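Local coordinates for glutamine amidotransferase domain-containing protein (Streptococcus mutans, PDB 3L7N), which probably acts as a class I glutamine amidotransferase, releasing ammonia from glutamine for transfer to a substrate that remains to be established, at residues Y116-T121 / R164-F169; L49-G54 / Q71-L76; I6-F11 / P66-Q71. One frame throughout, in Å; residues are numbered along the deposited sequence.

Contact 1: residues Y116-T121 / R164-F169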
loop_
_atom_site.group_PDB
_atom_site.type_symbol
_atom_site.label_atom_id
_atom_site.label_comp_id
_atom_site.label_asym_id
_atom_site.label_seq_id
_atom_site.Cartn_x
_atom_site.Cartn_y
_atom_site.Cartn_z
ATOM N N TYR A 116 -13.600 2.260 4.728
ATOM C CA TYR A 116 -14.058 1.478 5.884
ATOM C C TYR A 116 -13.137 1.603 7.097
ATOM O O TYR A 116 -11.991 2.064 6.988
ATOM C CB TYR A 116 -14.276 0.044 5.510
ATOM C CG TYR A 116 -15.333 -0.147 4.462
ATOM C CD1 TYR A 116 -16.694 -0.113 4.793
ATOM C CD2 TYR A 116 -14.988 -0.380 3.141
ATOM C CE1 TYR A 116 -17.662 -0.297 3.829
ATOM C CE2 TYR A 116 -15.954 -0.609 2.175
ATOM C CZ TYR A 116 -17.286 -0.541 2.515
ATOM O OH TYR A 116 -18.248 -0.704 1.534
ATOM N N LEU A 117 -13.683 1.317 8.272
ATOM C CA LEU A 117 -12.876 1.291 9.459
ATOM C C LEU A 117 -11.858 0.209 9.341
ATOM O O LEU A 117 -12.138 -0.868 8.838
ATOM C CB LEU A 117 -13.736 1.054 10.717
ATOM C CG LEU A 117 -14.489 2.228 11.357
ATOM C CD1 LEU A 117 -15.611 1.668 12.269
ATOM C CD2 LEU A 117 -13.538 3.192 12.166
ATOM N N ILE A 118 -10.660 0.528 9.734
ATOM C CA ILE A 118 -9.707 -0.461 10.173
ATOM C C ILE A 118 -9.576 -0.238 11.677
ATOM O O ILE A 118 -9.983 0.852 12.193
ATOM C CB ILE A 118 -8.275 -0.266 9.470
ATOM C CG1 ILE A 118 -7.756 1.145 9.704
ATOM C CG2 ILE A 118 -8.355 -0.599 7.938
ATOM C CD1 ILE A 118 -6.323 1.232 9.882
ATOM N N SER A 119 -9.021 -1.253 12.385
ATOM C CA SER A 119 -9.009 -1.308 13.867
ATOM C C SER A 119 -7.678 -1.848 14.338
ATOM O O SER A 119 -7.273 -2.954 13.928
ATOM C CB SER A 119 -10.125 -2.258 14.371
ATOM O OG SER A 119 -11.312 -2.149 13.597
ATOM N N LEU A 120 -7.008 -1.129 15.235
ATOM C CA LEU A 120 -5.705 -1.588 15.704
ATOM C C LEU A 120 -5.795 -2.902 16.464
ATOM O O LEU A 120 -6.665 -3.100 17.302
ATOM C CB LEU A 120 -4.990 -0.537 16.562
ATOM C CG LEU A 120 -4.823 0.842 15.955
ATOM C CD1 LEU A 120 -3.789 1.662 16.698
ATOM C CD2 LEU A 120 -4.449 0.699 14.546
ATOM N N THR A 121 -4.897 -3.791 16.135
ATOM C CA THR A 121 -4.594 -4.908 16.889
ATOM C C THR A 121 -3.974 -4.476 18.220
ATOM O O THR A 121 -3.685 -3.277 18.429
ATOM C CB THR A 121 -3.592 -5.682 16.138
ATOM O OG1 THR A 121 -4.244 -6.366 15.073
ATOM C CG2 THR A 121 -2.945 -6.633 16.974
ATOM N N ARG A 164 -5.681 -8.541 7.659
ATOM C CA ARG A 164 -4.293 -8.123 7.508
ATOM C C ARG A 164 -4.169 -6.683 6.828
ATOM O O ARG A 164 -3.908 -6.572 5.628
ATOM C CB ARG A 164 -3.545 -9.187 6.679
ATOM C CG ARG A 164 -3.278 -10.455 7.431
ATOM C CD ARG A 164 -2.864 -11.545 6.541
ATOM N NE ARG A 164 -2.738 -12.746 7.306
ATOM C CZ ARG A 164 -2.245 -13.912 6.870
ATOM N NH1 ARG A 164 -1.744 -14.049 5.642
ATOM N NH2 ARG A 164 -2.237 -14.943 7.692
ATOM N N GLN A 165 -4.436 -5.636 7.571
ATOM C CA GLN A 165 -4.535 -4.368 6.948
ATOM C C GLN A 165 -3.190 -3.679 6.980
ATOM O O GLN A 165 -2.785 -3.073 6.011
ATOM C CB GLN A 165 -5.611 -3.486 7.609
ATOM C CG GLN A 165 -6.995 -3.768 7.200
ATOM C CD GLN A 165 -7.217 -3.710 5.697
ATOM O OE1 GLN A 165 -6.332 -3.340 4.945
ATOM N NE2 GLN A 165 -8.426 -4.103 5.254
ATOM N N ILE A 166 -2.520 -3.761 8.114
ATOM C CA ILE A 166 -1.235 -3.178 8.290
ATOM C C ILE A 166 -0.362 -4.243 8.936
ATOM O O ILE A 166 -0.860 -5.024 9.782
ATOM C CB ILE A 166 -1.306 -2.064 9.211
ATOM C CG1 ILE A 166 -2.164 -0.937 8.634
ATOM C CG2 ILE A 166 0.050 -1.580 9.530
ATOM C CD1 ILE A 166 -2.241 0.285 9.561
ATOM N N ILE A 167 0.911 -4.364 8.484
ATOM C CA ILE A 167 1.795 -5.462 8.934
ATOM C C ILE A 167 3.175 -4.910 9.157
ATOM O O ILE A 167 3.627 -4.071 8.396
ATOM C CB ILE A 167 1.859 -6.607 7.922
ATOM C CG1 ILE A 167 0.508 -7.225 7.721
ATOM C CG2 ILE A 167 2.945 -7.694 8.343
ATOM C CD1 ILE A 167 0.528 -8.310 6.636
ATOM N N LYS A 168 3.824 -5.316 10.237
ATOM C CA LYS A 168 5.155 -4.949 10.438
ATOM C C LYS A 168 5.987 -6.139 10.212
ATOM O O LYS A 168 5.940 -7.117 11.014
ATOM C CB LYS A 168 5.367 -4.449 11.797
ATOM C CG LYS A 168 6.832 -4.122 12.089
ATOM C CD LYS A 168 7.011 -3.706 13.551
ATOM C CE LYS A 168 8.407 -3.264 13.877
ATOM N NZ LYS A 168 8.331 -1.948 14.734
ATOM N N PHE A 169 6.742 -6.103 9.095
ATOM C CA PHE A 169 7.686 -7.146 8.686
ATOM C C PHE A 169 9.042 -6.973 9.338
ATOM O O PHE A 169 9.809 -7.929 9.439
ATOM C CB PHE A 169 7.877 -7.100 7.174
ATOM C CG PHE A 169 6.712 -7.598 6.407
ATOM C CD1 PHE A 169 6.532 -8.966 6.201
ATOM C CD2 PHE A 169 5.774 -6.710 5.883
ATOM C CE1 PHE A 169 5.397 -9.462 5.486
ATOM C CE2 PHE A 169 4.641 -7.181 5.161
ATOM C CZ PHE A 169 4.459 -8.561 4.967
#
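The amide nitrogen NE2 of Gln165, whose aliphatic part lies against Ile118, is held by two partners: it hydrogen-bonds to Ser159 OG and, weakly, to Glu112 OE2. These bonds would favour one orientation of the buried amide, and the methylene groups of the same side chain are left to do the packing. Ile118 CG2 comes to 3.5 Å from Gln165 CG, with Gln165 CB and CD each slightly farther off, so that one methyl group sits at the elbow of a chain bent at chi2 (-55°). The two side chains run past each other at a slant, the methyl touching the glutamine short of its polar end. The other branch of the isoleucine points elsewhere. Because CG1 stands between the backbone N and the carbonyl carbon (chi1 55°), CG2 is turned to Gln165 while CD1 reaches Ile166, where the two CD1 methyls, Ile118 CD1 and Ile166 CD1, are 4.2 Å apart in a looser apolar contact. The strands themselves are not neighbours. Strand 154-158 runs between them and bonds to 115-120 through its backbone, as in the pair Ser119 with Ile158; it ends near Ile158, and there Ile118 and Gln165 approach each other, their CA atoms 7.2 Å apart. Ile118 and Gln165 both also rest on His141 of strand 136-143, and Gln165 touches Gln177 and Cys178. The contact lies in the antiparallel extension of the mixed sheet, which begins at strand 166-170, next to the parallel strands, as in the class I glutamine amidotransferase fold.

Contact 2: residues L49-G54 / Q71-L76; sequences LILMGG and QAEVKL
Leu49 and Leu76 supply the purely apolar half of this contact. Leu49 CD2 lies 4.2 Å from Leu76 CD2 and equally close to Leu76 CG, the two side chains passing at a slant. In each leucine CG is anti to the backbone N (chi1 178° in Leu49), which turns the branched end toward the other segment.

The second pairing is between a methyl and a carboxylate. Leu51 CD2 stands 4.1 Å from Glu73 OE1, and the two side chains lie alongside, running antiparallel. Glu73 is extended beyond CG, so its acid group reaches out from the helix toward the strand and into a buried setting; OE1 is satisfied there by a hydrogen bond from His8 NE2.

Strand 48-51 and helix 70-82 are the first two elements of a beta-alpha-beta unit completed by strand 86-90, which hydrogen-bonds to Leu49 and Leu51. Leu49 and Leu51 also touch Ala80 and Ile77 farther along the helix, strand 2-7 flanks Ile50, and helix 92-100 lies against Val74 and Glu73.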
loop_
_atom_site.group_PDB
_atom_site.type_symbol
_atom_site.label_atom_id
_atom_site.label_comp_id
_atom_site.label_asym_id
_atom_site.label_seq_id
_atom_site.Cartn_x
_atom_site.Cartn_y
_atom_site.Cartn_z
ATOM N N LEU A 49 12.130 3.153 0.394
ATOM C CA LEU A 49 11.576 2.576 -0.818
ATOM C C LEU A 49 10.077 2.430 -0.543
ATOM O O LEU A 49 9.688 1.831 0.454
ATOM C CB LEU A 49 12.187 1.192 -1.043
ATOM C CG LEU A 49 11.720 0.378 -2.217
ATOM C CD1 LEU A 49 12.003 1.094 -3.545
ATOM C CD2 LEU A 49 12.382 -1.005 -2.198
ATOM N N ILE A 50 9.247 3.001 -1.376
ATOM C CA ILE A 50 7.844 2.931 -1.188
ATOM C C ILE A 50 7.331 2.318 -2.428
ATOM O O ILE A 50 7.617 2.825 -3.503
ATOM C CB ILE A 50 7.268 4.356 -1.081
ATOM C CG1 ILE A 50 7.862 5.045 0.104
ATOM C CG2 ILE A 50 5.786 4.344 -1.041
ATOM C CD1 ILE A 50 7.348 6.418 0.315
ATOM N N LEU A 51 6.644 1.175 -2.323
ATOM C CA LEU A 51 6.121 0.494 -3.514
ATOM C C LEU A 51 4.618 0.603 -3.452
ATOM O O LEU A 51 4.030 0.155 -2.494
ATOM C CB LEU A 51 6.508 -1.025 -3.514
ATOM C CG LEU A 51 7.980 -1.484 -3.477
ATOM C CD1 LEU A 51 8.343 -1.841 -2.137
ATOM C CD2 LEU A 51 8.278 -2.681 -4.415
ATOM N N MET A 52 3.997 1.191 -4.479
ATOM C CA MET A 52 2.561 1.410 -4.507
ATOM C C MET A 52 1.788 0.235 -5.128
ATOM O O MET A 52 2.379 -0.720 -5.568
ATOM C CB MET A 52 2.256 2.684 -5.286
ATOM C CG MET A 52 2.666 3.960 -4.539
ATOM S SD MET A 52 1.756 4.191 -3.020
ATOM C CE MET A 52 3.128 4.657 -2.154
ATOM N N GLY A 53 0.453 0.385 -5.241
ATOM C CA GLY A 53 -0.416 -0.693 -5.612
ATOM C C GLY A 53 -0.297 -1.010 -7.075
ATOM O O GLY A 53 0.636 -0.568 -7.736
ATOM N N GLY A 54 -1.203 -1.834 -7.573
ATOM C CA GLY A 54 -1.206 -2.178 -8.934
ATOM C C GLY A 54 -2.277 -3.171 -9.306
ATOM O O GLY A 54 -2.649 -4.014 -8.520
ATOM N N GLN A 71 9.368 -10.982 -9.794
ATOM C CA GLN A 71 10.607 -11.533 -9.256
ATOM C C GLN A 71 11.635 -10.443 -8.949
ATOM O O GLN A 71 12.259 -10.453 -7.888
ATOM C CB GLN A 71 11.201 -12.557 -10.226
ATOM C CG GLN A 71 11.354 -13.952 -9.639
ATOM C CD GLN A 71 11.268 -13.959 -8.125
ATOM O OE1 GLN A 71 12.239 -13.648 -7.435
ATOM N NE2 GLN A 71 10.102 -14.316 -7.600
ATOM N N ALA A 72 11.812 -9.510 -9.881
ATOM C CA ALA A 72 12.784 -8.448 -9.719
ATOM C C ALA A 72 12.361 -7.508 -8.627
ATOM O O ALA A 72 13.193 -7.071 -7.849
ATOM C CB ALA A 72 12.967 -7.730 -10.973
ATOM N N GLU A 73 11.045 -7.222 -8.522
ATOM C CA GLU A 73 10.574 -6.385 -7.422
ATOM C C GLU A 73 10.763 -7.031 -6.062
ATOM O O GLU A 73 11.284 -6.348 -5.079
ATOM C CB GLU A 73 9.168 -5.909 -7.630
ATOM C CG GLU A 73 9.003 -5.373 -8.988
ATOM C CD GLU A 73 7.781 -4.424 -9.183
ATOM O OE1 GLU A 73 7.215 -3.884 -8.175
ATOM O OE2 GLU A 73 7.409 -4.230 -10.385
ATOM N N VAL A 74 10.461 -8.350 -5.984
ATOM C CA VAL A 74 10.758 -9.141 -4.753
ATOM C C VAL A 74 12.274 -9.084 -4.373
ATOM O O VAL A 74 12.635 -8.722 -3.229
ATOM C CB VAL A 74 10.294 -10.592 -4.852
ATOM C CG1 VAL A 74 10.783 -11.374 -3.639
ATOM C CG2 VAL A 74 8.751 -10.675 -4.981
ATOM N N LYS A 75 13.144 -9.326 -5.317
ATOM C CA LYS A 75 14.557 -9.242 -4.990
ATOM C C LYS A 75 14.944 -7.862 -4.568
ATOM O O LYS A 75 15.794 -7.685 -3.683
ATOM C CB LYS A 75 15.431 -9.699 -6.142
ATOM C CG LYS A 75 15.146 -11.089 -6.608
ATOM C CD LYS A 75 16.486 -11.834 -6.979
ATOM C CE LYS A 75 16.178 -13.198 -7.717
ATOM N NZ LYS A 75 17.089 -13.349 -8.892
ATOM N N LEU A 76 14.366 -6.852 -5.206
ATOM C CA LEU A 76 14.750 -5.465 -4.853
ATOM C C LEU A 76 14.334 -5.188 -3.374
ATOM O O LEU A 76 15.150 -4.648 -2.563
ATOM C CB LEU A 76 14.140 -4.449 -5.833
ATOM C CG LEU A 76 14.162 -3.031 -5.372
ATOM C CD1 LEU A 76 15.487 -2.417 -5.556
ATOM C CD2 LEU A 76 13.142 -2.254 -6.093
#

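Contact 3: residues I6-F11 / P66-Q71; sequences ILHETF and PYYDAQ
His8 and Tyr68 meet where strand 2-7, in the parallel, Rossmann-like part of the mixed sheet, gives way to a loop, opposite the start of helix 70-82. His8 CD2 approaches the edge of the Tyr68 ring near its plane, 4.2 Å from Tyr68 CE2. With chi1 at 176°, Tyr68 CG swings away from the backbone N and the ring is carried toward His8. Beside this pair, Tyr67 OH stands 3.7 Å from His8 O, too far to count as a bond, and 4.2 Å from Glu9 CG. The tyrosine crosses the glutamate side chain at about a right angle, with the ring and carboxylate planes 75° apart.

A second shell sets these groups. Both imidazole nitrogens of His8 are engaged, NE2 with Glu73 OE1 and ND1 with Gly53 O, which leaves the ring little freedom to turn. Tyr68 OH is bonded to Ser57 O, and its ring also rests on Leu92 and Leu96; Tyr67 packs edge-to-face with Tyr36. Asp69, at the N-cap of helix 70-82, holds Ala72 N through OD1 and so fixes the turn that follows Tyr68. In the loop after strand 2-7, Thr10 N donates to Glu9 OE1 at 2.8 Å, reaching the oxygen on its anti side and 34° out of the carboxylate plane. Over one face of the Tyr68 ring sits Ala70 N, 4.1 Å above the ring centre.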
loop_
_atom_site.group_PDB
_atom_site.type_symbol
_atom_site.label_atom_id
_atom_site.label_comp_id
_atom_site.label_asym_id
_atom_site.label_seq_id
_atom_site.Cartn_x
_atom_site.Cartn_y
_atom_site.Cartn_z
ATOM N N ILE A 6 8.184 2.962 -6.437
ATOM C CA ILE A 6 7.962 2.025 -7.530
ATOM C C ILE A 6 6.485 2.066 -7.893
ATOM O O ILE A 6 5.632 1.903 -7.025
ATOM C CB ILE A 6 8.349 0.541 -7.120
ATOM C CG1 ILE A 6 9.736 0.471 -6.549
ATOM C CG2 ILE A 6 8.163 -0.402 -8.270
ATOM C CD1 ILE A 6 10.735 0.599 -7.518
ATOM N N LEU A 7 6.161 2.374 -9.137
ATOM C CA LEU A 7 4.770 2.604 -9.499
ATOM C C LEU A 7 4.362 1.661 -10.631
ATOM O O LEU A 7 5.166 1.354 -11.486
ATOM C CB LEU A 7 4.573 4.032 -9.892
ATOM C CG LEU A 7 4.995 5.152 -8.945
ATOM C CD1 LEU A 7 4.657 6.413 -9.589
ATOM C CD2 LEU A 7 4.328 5.060 -7.635
ATOM N N HIS A 8 3.152 1.133 -10.573
ATOM C CA HIS A 8 2.804 -0.013 -11.385
ATOM C C HIS A 8 1.632 0.312 -12.308
ATOM O O HIS A 8 1.200 -0.534 -13.082
ATOM C CB HIS A 8 2.379 -1.220 -10.502
ATOM C CG HIS A 8 3.400 -1.651 -9.490
ATOM N ND1 HIS A 8 3.232 -1.426 -8.132
ATOM C CD2 HIS A 8 4.475 -2.475 -9.602
ATOM C CE1 HIS A 8 4.230 -1.990 -7.470
ATOM N NE2 HIS A 8 4.999 -2.633 -8.336
ATOM N N GLU A 9 1.020 1.468 -12.100
ATOM C CA GLU A 9 0.055 2.031 -13.048
ATOM C C GLU A 9 -0.350 3.474 -12.704
ATOM O O GLU A 9 -0.060 3.984 -11.545
ATOM C CB GLU A 9 -1.144 1.139 -13.239
ATOM C CG GLU A 9 -1.084 0.335 -14.527
ATOM C CD GLU A 9 -1.378 1.188 -15.770
ATOM O OE1 GLU A 9 -0.940 2.398 -15.833
ATOM O OE2 GLU A 9 -2.107 0.698 -16.651
ATOM N N THR A 10 -0.868 4.186 -13.744
ATOM C CA THR A 10 -1.233 5.658 -13.679
ATOM C C THR A 10 -2.286 5.858 -12.610
ATOM O O THR A 10 -2.198 6.797 -11.825
ATOM C CB THR A 10 -1.775 6.184 -15.078
ATOM O OG1 THR A 10 -2.784 5.328 -15.539
ATOM C CG2 THR A 10 -0.652 6.177 -16.172
ATOM N N PHE A 11 -3.168 4.857 -12.439
ATOM C CA PHE A 11 -4.181 4.898 -11.362
ATOM C C PHE A 11 -3.734 4.323 -9.974
ATOM O O PHE A 11 -4.532 4.284 -9.016
ATOM C CB PHE A 11 -5.458 4.234 -11.797
ATOM C CG PHE A 11 -5.263 2.904 -12.404
ATOM C CD1 PHE A 11 -5.349 1.712 -11.599
ATOM C CD2 PHE A 11 -5.053 2.779 -13.793
ATOM C CE1 PHE A 11 -5.195 0.400 -12.179
ATOM C CE2 PHE A 11 -4.902 1.472 -14.419
ATOM C CZ PHE A 11 -4.974 0.276 -13.589
ATOM N N PRO A 66 3.689 -7.075 -19.987
ATOM C CA PRO A 66 4.989 -7.440 -20.494
ATOM C C PRO A 66 6.170 -6.694 -19.799
ATOM O O PRO A 66 7.386 -7.071 -20.019
ATOM C CB PRO A 66 4.897 -7.062 -21.941
ATOM C CG PRO A 66 3.544 -7.128 -22.256
ATOM C CD PRO A 66 2.756 -6.829 -21.059
ATOM N N TYR A 67 5.832 -5.646 -18.991
ATOM C CA TYR A 67 6.858 -4.727 -18.337
ATOM C C TYR A 67 7.068 -5.084 -16.882
ATOM O O TYR A 67 7.936 -4.534 -16.211
ATOM C CB TYR A 67 6.381 -3.292 -18.407
ATOM C CG TYR A 67 4.976 -3.107 -17.795
ATOM C CD1 TYR A 67 4.801 -3.022 -16.413
ATOM C CD2 TYR A 67 3.810 -3.096 -18.612
ATOM C CE1 TYR A 67 3.542 -2.910 -15.849
ATOM C CE2 TYR A 67 2.558 -2.953 -18.049
ATOM C CZ TYR A 67 2.442 -2.881 -16.651
ATOM O OH TYR A 67 1.216 -2.763 -16.065
ATOM N N TYR A 68 6.237 -5.962 -16.388
ATOM C CA TYR A 68 6.156 -6.256 -14.972
ATOM C C TYR A 68 6.976 -7.450 -14.663
ATOM O O TYR A 68 6.784 -8.468 -15.255
ATOM C CB TYR A 68 4.727 -6.572 -14.659
ATOM C CG TYR A 68 4.471 -6.998 -13.274
ATOM C CD1 TYR A 68 3.951 -8.235 -13.009
ATOM C CD2 TYR A 68 4.683 -6.128 -12.213
ATOM C CE1 TYR A 68 3.674 -8.605 -11.751
ATOM C CE2 TYR A 68 4.393 -6.484 -10.964
ATOM C CZ TYR A 68 3.887 -7.714 -10.720
ATOM O OH TYR A 68 3.600 -8.074 -9.427
ATOM N N ASP A 69 7.853 -7.346 -13.684
ATOM C CA ASP A 69 8.727 -8.475 -13.289
ATOM C C ASP A 69 8.680 -8.624 -11.750
ATOM O O ASP A 69 9.416 -7.958 -11.027
ATOM C CB ASP A 69 10.135 -8.203 -13.774
ATOM C CG ASP A 69 11.093 -9.352 -13.530
ATOM O OD1 ASP A 69 10.789 -10.272 -12.746
ATOM O OD2 ASP A 69 12.195 -9.315 -14.125
ATOM N N ALA A 70 7.710 -9.410 -11.266
ATOM C CA ALA A 70 7.453 -9.532 -9.830
ATOM C C ALA A 70 8.675 -10.058 -9.138
ATOM O O ALA A 70 9.021 -9.620 -8.060
ATOM C CB ALA A 70 6.351 -10.385 -9.600
ATOM N N GLN A 71 9.368 -10.982 -9.794
ATOM C CA GLN A 71 10.607 -11.533 -9.256
ATOM C C GLN A 71 11.635 -10.443 -8.949
ATOM O O GLN A 71 12.259 -10.453 -7.888
ATOM C CB GLN A 71 11.201 -12.557 -10.226
ATOM C CG GLN A 71 11.354 -13.952 -9.639
ATOM C CD GLN A 71 11.268 -13.959 -8.125
ATOM O OE1 GLN A 71 12.239 -13.648 -7.435
ATOM N NE2 GLN A 71 10.102 -14.316 -7.600
#

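How the contacts relate
Contacts 2 and 3 adjoin, with centres about 8 Å apart: they share Gln71 and helix 70-82, and strands 2-7 and 48-51 are neighbours in the sheet. His8 joins them through two probable hydrogen bonds, His8 NE2 to Glu73 OE1 at 2.6 Å and His8 ND1 to Gly53 O at 2.8 Å. Leu51 of contact 2 touches the Gly89-Cys91-Gly93 turn, which is consistent with the nucleophile elbow of class I amidotransferases; His8 of contact 3 lies near it without touching. Contact 1 is on the other side of the chain's centre, about 20 Å from contact 2 and 25 Å from contact 3 between centres, connected to both through the common sheet.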